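Local coordinates for protein oxidized polyvinyl alcohol hydrolase (Sphingopyxis, PDB 3WLA) that hydrolyses beta-diketones such as 4,6-nonanedione, and cleaves oxidized polyvinyl alcohol in the second step of polyvinyl alcohol breakdown, at residues G55-T60 against L96-C101; I83-Q88 against R136-M141. All blocks are in the same frame, centred on the assembly; numbering follows the deposited sequence.

Interaction 1: residues G55-T60 against L96-C101; sequences GTVEAT and LGAGAC. With SO4 (sulfate ion), chain D.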
loop_
_atom_site.group_PDB
_atom_site.type_symbol
_atom_site.label_atom_id
_atom_site.label_comp_id
_atom_site.label_asym_id
_atom_site.label_seq_id
_atom_site.Cartn_x
_atom_site.Cartn_y
_atom_site.Cartn_z
ATOM N N GLY A 55 5.840 -1.620 -7.249
ATOM C CA GLY A 55 4.859 -2.414 -7.905
ATOM C C GLY A 55 5.452 -3.567 -8.703
ATOM O O GLY A 55 6.208 -4.404 -8.196
ATOM N N THR A 56 5.136 -3.610 -9.972
ATOM C CA THR A 56 5.570 -4.755 -10.758
ATOM C C THR A 56 6.937 -4.630 -11.427
ATOM O O THR A 56 7.697 -5.636 -11.500
ATOM C CB THR A 56 4.575 -5.030 -11.901
ATOM O OG1 THR A 56 3.231 -5.116 -11.374
ATOM C CG2 THR A 56 5.040 -6.296 -12.724
ATOM N N VAL A 57 7.261 -3.425 -11.906
ATOM C CA VAL A 57 8.508 -3.271 -12.660
ATOM C C VAL A 57 9.605 -2.367 -12.122
ATOM O O VAL A 57 10.675 -2.268 -12.729
ATOM C CB VAL A 57 8.215 -2.907 -14.128
ATOM C CG1 VAL A 57 7.226 -3.951 -14.721
ATOM C CG2 VAL A 57 7.642 -1.518 -14.227
ATOM N N GLU A 58 9.401 -1.715 -10.983
ATOM C CA GLU A 58 10.478 -0.844 -10.469
ATOM C C GLU A 58 11.225 -1.531 -9.339
ATOM O O GLU A 58 10.642 -2.274 -8.532
ATOM C CB GLU A 58 9.892 0.479 -9.974
ATOM C CG GLU A 58 9.184 1.253 -11.099
ATOM C CD GLU A 58 8.491 2.492 -10.547
ATOM O OE1 GLU A 58 7.499 2.295 -9.816
ATOM O OE2 GLU A 58 8.955 3.625 -10.833
ATOM N N ALA A 59 12.522 -1.272 -9.251
ATOM C CA ALA A 59 13.356 -1.904 -8.208
ATOM C C ALA A 59 13.153 -1.142 -6.902
ATOM O O ALA A 59 12.950 0.083 -6.957
ATOM C CB ALA A 59 14.877 -1.780 -8.590
ATOM N N THR A 60 13.308 -1.831 -5.768
ATOM C CA THR A 60 13.196 -1.174 -4.455
ATOM C C THR A 60 14.143 0.028 -4.349
ATOM O O THR A 60 13.750 1.117 -3.843
ATOM C CB THR A 60 13.446 -2.177 -3.320
ATOM O OG1 THR A 60 12.329 -3.081 -3.269
ATOM C CG2 THR A 60 13.607 -1.476 -1.888
ATOM N N LEU A 96 16.687 -5.264 -8.541
ATOM C CA LEU A 96 15.930 -5.963 -9.558
ATOM C C LEU A 96 14.593 -5.210 -9.767
ATOM O O LEU A 96 13.811 -5.049 -8.827
ATOM C CB LEU A 96 15.607 -7.396 -9.130
ATOM C CG LEU A 96 14.756 -8.029 -10.241
ATOM C CD1 LEU A 96 15.697 -8.454 -11.424
ATOM C CD2 LEU A 96 14.008 -9.213 -9.689
ATOM N N GLY A 97 14.363 -4.839 -11.009
ATOM C CA GLY A 97 13.175 -4.093 -11.419
ATOM C C GLY A 97 11.963 -4.993 -11.672
ATOM O O GLY A 97 11.011 -5.029 -10.890
ATOM N N ALA A 98 11.993 -5.733 -12.762
ATOM C CA ALA A 98 10.872 -6.593 -13.067
ATOM C C ALA A 98 11.208 -8.091 -12.895
ATOM O O ALA A 98 10.751 -8.713 -11.940
ATOM C CB ALA A 98 10.353 -6.282 -14.491
ATOM N N GLY A 99 11.968 -8.661 -13.818
ATOM C CA GLY A 99 12.309 -10.074 -13.681
ATOM C C GLY A 99 11.101 -10.989 -13.491
ATOM O O GLY A 99 10.063 -10.821 -14.153
ATOM N N ALA A 100 11.240 -11.951 -12.590
ATOM C CA ALA A 100 10.166 -12.909 -12.293
ATOM C C ALA A 100 8.992 -12.199 -11.646
ATOM O O ALA A 100 7.869 -12.732 -11.555
ATOM C CB ALA A 100 10.709 -14.049 -11.369
ATOM N N CYS A 101 9.226 -10.985 -11.168
ATOM C CA CYS A 101 8.101 -10.282 -10.560
ATOM C C CYS A 101 6.969 -9.983 -11.561
ATOM O O CYS A 101 5.801 -9.960 -11.179
ATOM C CB CYS A 101 8.603 -8.976 -9.914
ATOM S SG CYS A 101 9.749 -9.334 -8.519
HETATM S S SO4 D . 4.027 -1.181 -12.151
HETATM O O1 SO4 D . 3.231 -2.048 -11.270
HETATM O O2 SO4 D . 5.453 -1.209 -11.722
HETATM O O3 SO4 D . 3.996 -1.705 -13.494
HETATM O O4 SO4 D . 3.539 0.201 -12.165
HETATM O O HOH W 1 13.909 -5.058 -6.262
#
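The loop at Val57-Ala59 runs backbone against backbone over Gly97 and Ala98, with the CA atoms of Ala59 and Gly97 3.9 Å apart and no direct hydrogen bond across. Val57 O lies 3.2 Å from Gly97 C, so the two backbones meet directly with no side chain between them at Gly97. Ala59 CA approaches Leu96 O at 3.2 Å as a CA-H...O contact, and Ala59 CB leans on the same carbonyl. A water donates to Leu96 O (2.6 Å) and weakly accepts from Thr60 N, at the start of helix 60-65, with Ala59 at its N-cap position. Val57 CG1 adds the apolar touch, at 3.9 Å from Ala98 CB.

The other side of 55-60 holds a sulfate ion, probably from the crystallisation liquor. Thr56 N bonds its O1 at 2.8 Å, and Val57 N reaches O2 at 2.9 Å, nearly straight (172°). Thr56 OG1, beside its own backbone N (chi1 -52°), also donates to O1 and is itself bonded to Trp111 NE1. Ser162 OG, the nucleophile by similarity, binds the same ion. Backbone N-H groups after strand 47-53 gathered beside the nucleophile are consistent with the oxyanion hole of an alpha/beta-hydrolase.

Interaction 2: residues I83-Q88 against R136-M141; sequences ISPVRQ and RFLEAM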
loop_
_atom_site.group_PDB
_atom_site.type_symbol
_atom_site.label_atom_id
_atom_site.label_comp_id
_atom_site.label_asym_id
_atom_site.label_seq_id
_atom_site.Cartn_x
_atom_site.Cartn_y
_atom_site.Cartn_z
ATOM N N ILE A 83 11.561 2.379 5.585
ATOM C CA ILE A 83 11.966 0.976 5.416
ATOM C C ILE A 83 11.260 0.470 4.132
ATOM O O ILE A 83 10.035 0.456 4.062
ATOM C CB ILE A 83 11.524 0.104 6.619
ATOM C CG1 ILE A 83 11.998 0.703 7.930
ATOM C CG2 ILE A 83 12.102 -1.337 6.500
ATOM C CD1 ILE A 83 11.263 0.115 9.107
ATOM N N SER A 84 12.016 0.108 3.098
ATOM C CA SER A 84 11.377 -0.374 1.875
ATOM C C SER A 84 11.681 -1.878 1.769
ATOM O O SER A 84 12.873 -2.269 1.752
ATOM C CB SER A 84 11.931 0.355 0.656
ATOM O OG SER A 84 11.127 0.079 -0.495
ATOM N N PRO A 85 10.633 -2.720 1.743
ATOM C CA PRO A 85 10.728 -4.181 1.654
ATOM C C PRO A 85 10.933 -4.659 0.260
ATOM O O PRO A 85 10.416 -4.081 -0.680
ATOM C CB PRO A 85 9.411 -4.650 2.235
ATOM C CG PRO A 85 8.448 -3.597 1.659
ATOM C CD PRO A 85 9.210 -2.283 1.788
ATOM N N VAL A 86 11.712 -5.734 0.127
ATOM C CA VAL A 86 11.972 -6.337 -1.159
ATOM C C VAL A 86 10.925 -7.451 -1.454
ATOM O O VAL A 86 10.582 -8.280 -0.578
ATOM C CB VAL A 86 13.414 -6.935 -1.212
ATOM C CG1 VAL A 86 13.610 -7.658 -2.551
ATOM C CG2 VAL A 86 14.455 -5.752 -1.077
ATOM N N ARG A 87 10.422 -7.469 -2.687
ATOM C CA ARG A 87 9.391 -8.459 -3.077
ATOM C C ARG A 87 10.003 -9.889 -3.071
ATOM O O ARG A 87 11.151 -10.053 -3.474
ATOM C CB ARG A 87 8.888 -8.154 -4.497
ATOM C CG ARG A 87 8.051 -6.847 -4.635
ATOM C CD ARG A 87 7.977 -6.378 -6.093
ATOM N NE ARG A 87 9.354 -6.084 -6.510
ATOM C CZ ARG A 87 9.737 -5.766 -7.741
ATOM N NH1 ARG A 87 8.824 -5.667 -8.728
ATOM N NH2 ARG A 87 11.060 -5.561 -7.974
ATOM N N GLN A 88 9.220 -10.891 -2.670
ATOM C CA GLN A 88 9.704 -12.289 -2.658
ATOM C C GLN A 88 10.331 -12.685 -3.998
ATOM O O GLN A 88 11.420 -13.267 -4.035
ATOM C CB GLN A 88 8.561 -13.271 -2.366
ATOM C CG GLN A 88 8.010 -13.182 -1.000
ATOM C CD GLN A 88 6.787 -14.046 -0.798
ATOM O OE1 GLN A 88 5.767 -13.577 -0.271
ATOM N NE2 GLN A 88 6.877 -15.320 -1.191
ATOM N N ARG A 136 2.470 -10.448 6.939
ATOM C CA ARG A 136 3.178 -10.774 8.178
ATOM C C ARG A 136 4.616 -10.284 8.161
ATOM O O ARG A 136 5.143 -9.829 9.180
ATOM C CB ARG A 136 3.115 -12.284 8.443
ATOM C CG ARG A 136 1.738 -12.703 9.038
ATOM C CD ARG A 136 1.613 -14.208 9.269
ATOM N NE ARG A 136 1.772 -15.029 8.065
ATOM C CZ ARG A 136 0.747 -15.549 7.388
ATOM N NH1 ARG A 136 -0.522 -15.329 7.781
ATOM N NH2 ARG A 136 0.995 -16.305 6.326
ATOM N N PHE A 137 5.238 -10.391 6.998
ATOM C CA PHE A 137 6.595 -9.924 6.832
ATOM C C PHE A 137 6.696 -8.426 7.116
ATOM O O PHE A 137 7.565 -7.983 7.931
ATOM C CB PHE A 137 7.085 -10.191 5.418
ATOM C CG PHE A 137 8.399 -9.520 5.111
ATOM C CD1 PHE A 137 9.485 -9.660 5.993
ATOM C CD2 PHE A 137 8.574 -8.757 3.936
ATOM C CE1 PHE A 137 10.728 -9.065 5.728
ATOM C CE2 PHE A 137 9.823 -8.158 3.659
ATOM C CZ PHE A 137 10.899 -8.314 4.562
ATOM N N LEU A 138 5.839 -7.635 6.446
ATOM C CA LEU A 138 5.873 -6.202 6.626
ATOM C C LEU A 138 5.784 -5.853 8.114
ATOM O O LEU A 138 6.553 -5.029 8.589
ATOM C CB LEU A 138 4.722 -5.517 5.830
ATOM C CG LEU A 138 4.864 -5.788 4.316
ATOM C CD1 LEU A 138 3.589 -5.411 3.663
ATOM C CD2 LEU A 138 6.119 -5.119 3.681
ATOM N N GLU A 139 4.875 -6.475 8.864
ATOM C CA GLU A 139 4.798 -6.115 10.290
ATOM C C GLU A 139 6.063 -6.507 11.087
ATOM O O GLU A 139 6.569 -5.722 11.894
ATOM C CB GLU A 139 3.581 -6.761 10.943
ATOM C CG GLU A 139 3.473 -6.451 12.446
ATOM C CD GLU A 139 2.325 -7.157 13.105
ATOM O OE1 GLU A 139 1.297 -7.450 12.433
ATOM O OE2 GLU A 139 2.448 -7.412 14.321
ATOM N N ALA A 140 6.539 -7.735 10.862
ATOM C CA ALA A 140 7.703 -8.288 11.537
ATOM C C ALA A 140 8.929 -7.449 11.244
ATOM O O ALA A 140 9.772 -7.186 12.143
ATOM C CB ALA A 140 7.917 -9.710 11.073
ATOM N N MET A 141 9.044 -7.032 9.977
ATOM C CA MET A 141 10.134 -6.173 9.554
ATOM C C MET A 141 10.193 -4.877 10.403
ATOM O O MET A 141 11.243 -4.523 10.953
ATOM C CB MET A 141 9.939 -5.796 8.090
ATOM C CG MET A 141 10.951 -4.834 7.535
ATOM S SD MET A 141 10.509 -4.336 5.786
ATOM C CE MET A 141 9.134 -3.182 6.111
#
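Met141 reaches from helix 136-141 to Ile83 and Pro85 on strand 83-85, whose axis passes 10.0 Å from that of helix 136-141 and runs roughly antiparallel to it (151°). Its CB points toward the strand but has no close partner there. CG, anti to the backbone N (chi1 176°), comes within 3.8 Å of Ile83 CG2. The chain stays extended to SD, which sits by two carbons at once: Ile83 CG2 at 3.5 Å and Pro85 CB at 3.7 Å. A bend at chi3 (75°) then places CE against Ile83 CG2, again at 3.5 Å, with Ile83 CB slightly farther away. The two side chains lie alongside each other, pointing opposite ways.

Pro85 fills the middle of the contact. Leu138 CD2 presses on Pro85 CG at 3.4 Å, tighter than usual for two carbons, while Phe137 CE2 meets Pro85 CB at 3.8 Å. Val51 and Met53 of strand 47-53 also touch Pro85, and Phe35 of strand 31-38 touches Phe137 and Met141. Helix 133-145 therefore packs on the sheet within the crossover that leads from strand 81-85 past 47-53 to strand 155-161. With every touching residue buried and no hydrogen bond between the segments, this interface rests on dispersion and on the exclusion of water from carbon and sulfur.

Arg87 joins the two contacts, whose centres lie 15 Å apart. While Pro85 faces helix 136-141, Arg87 points away from that helix, and its guanidinium reaches both loops of interaction 1. Arg87 NH2 bonds Gly97 O at 3.0 Å; Arg87 NH1 makes weak hydrogen bonds to Gly55 O and Thr56 O, each also 3.0 Å. The positive group may thus offset the crowding of carbonyl oxygens where 55-60 meets 96-101. The Cys89-Cys101 disulfide adds a covalent tie just beyond 83-88. Interaction 1 borders the probable catalytic centre, the Thr56 side chain being about 5 Å from that of Ser162, the nucleophile by similarity, whereas interaction 2 is sheet-helix packing away from it.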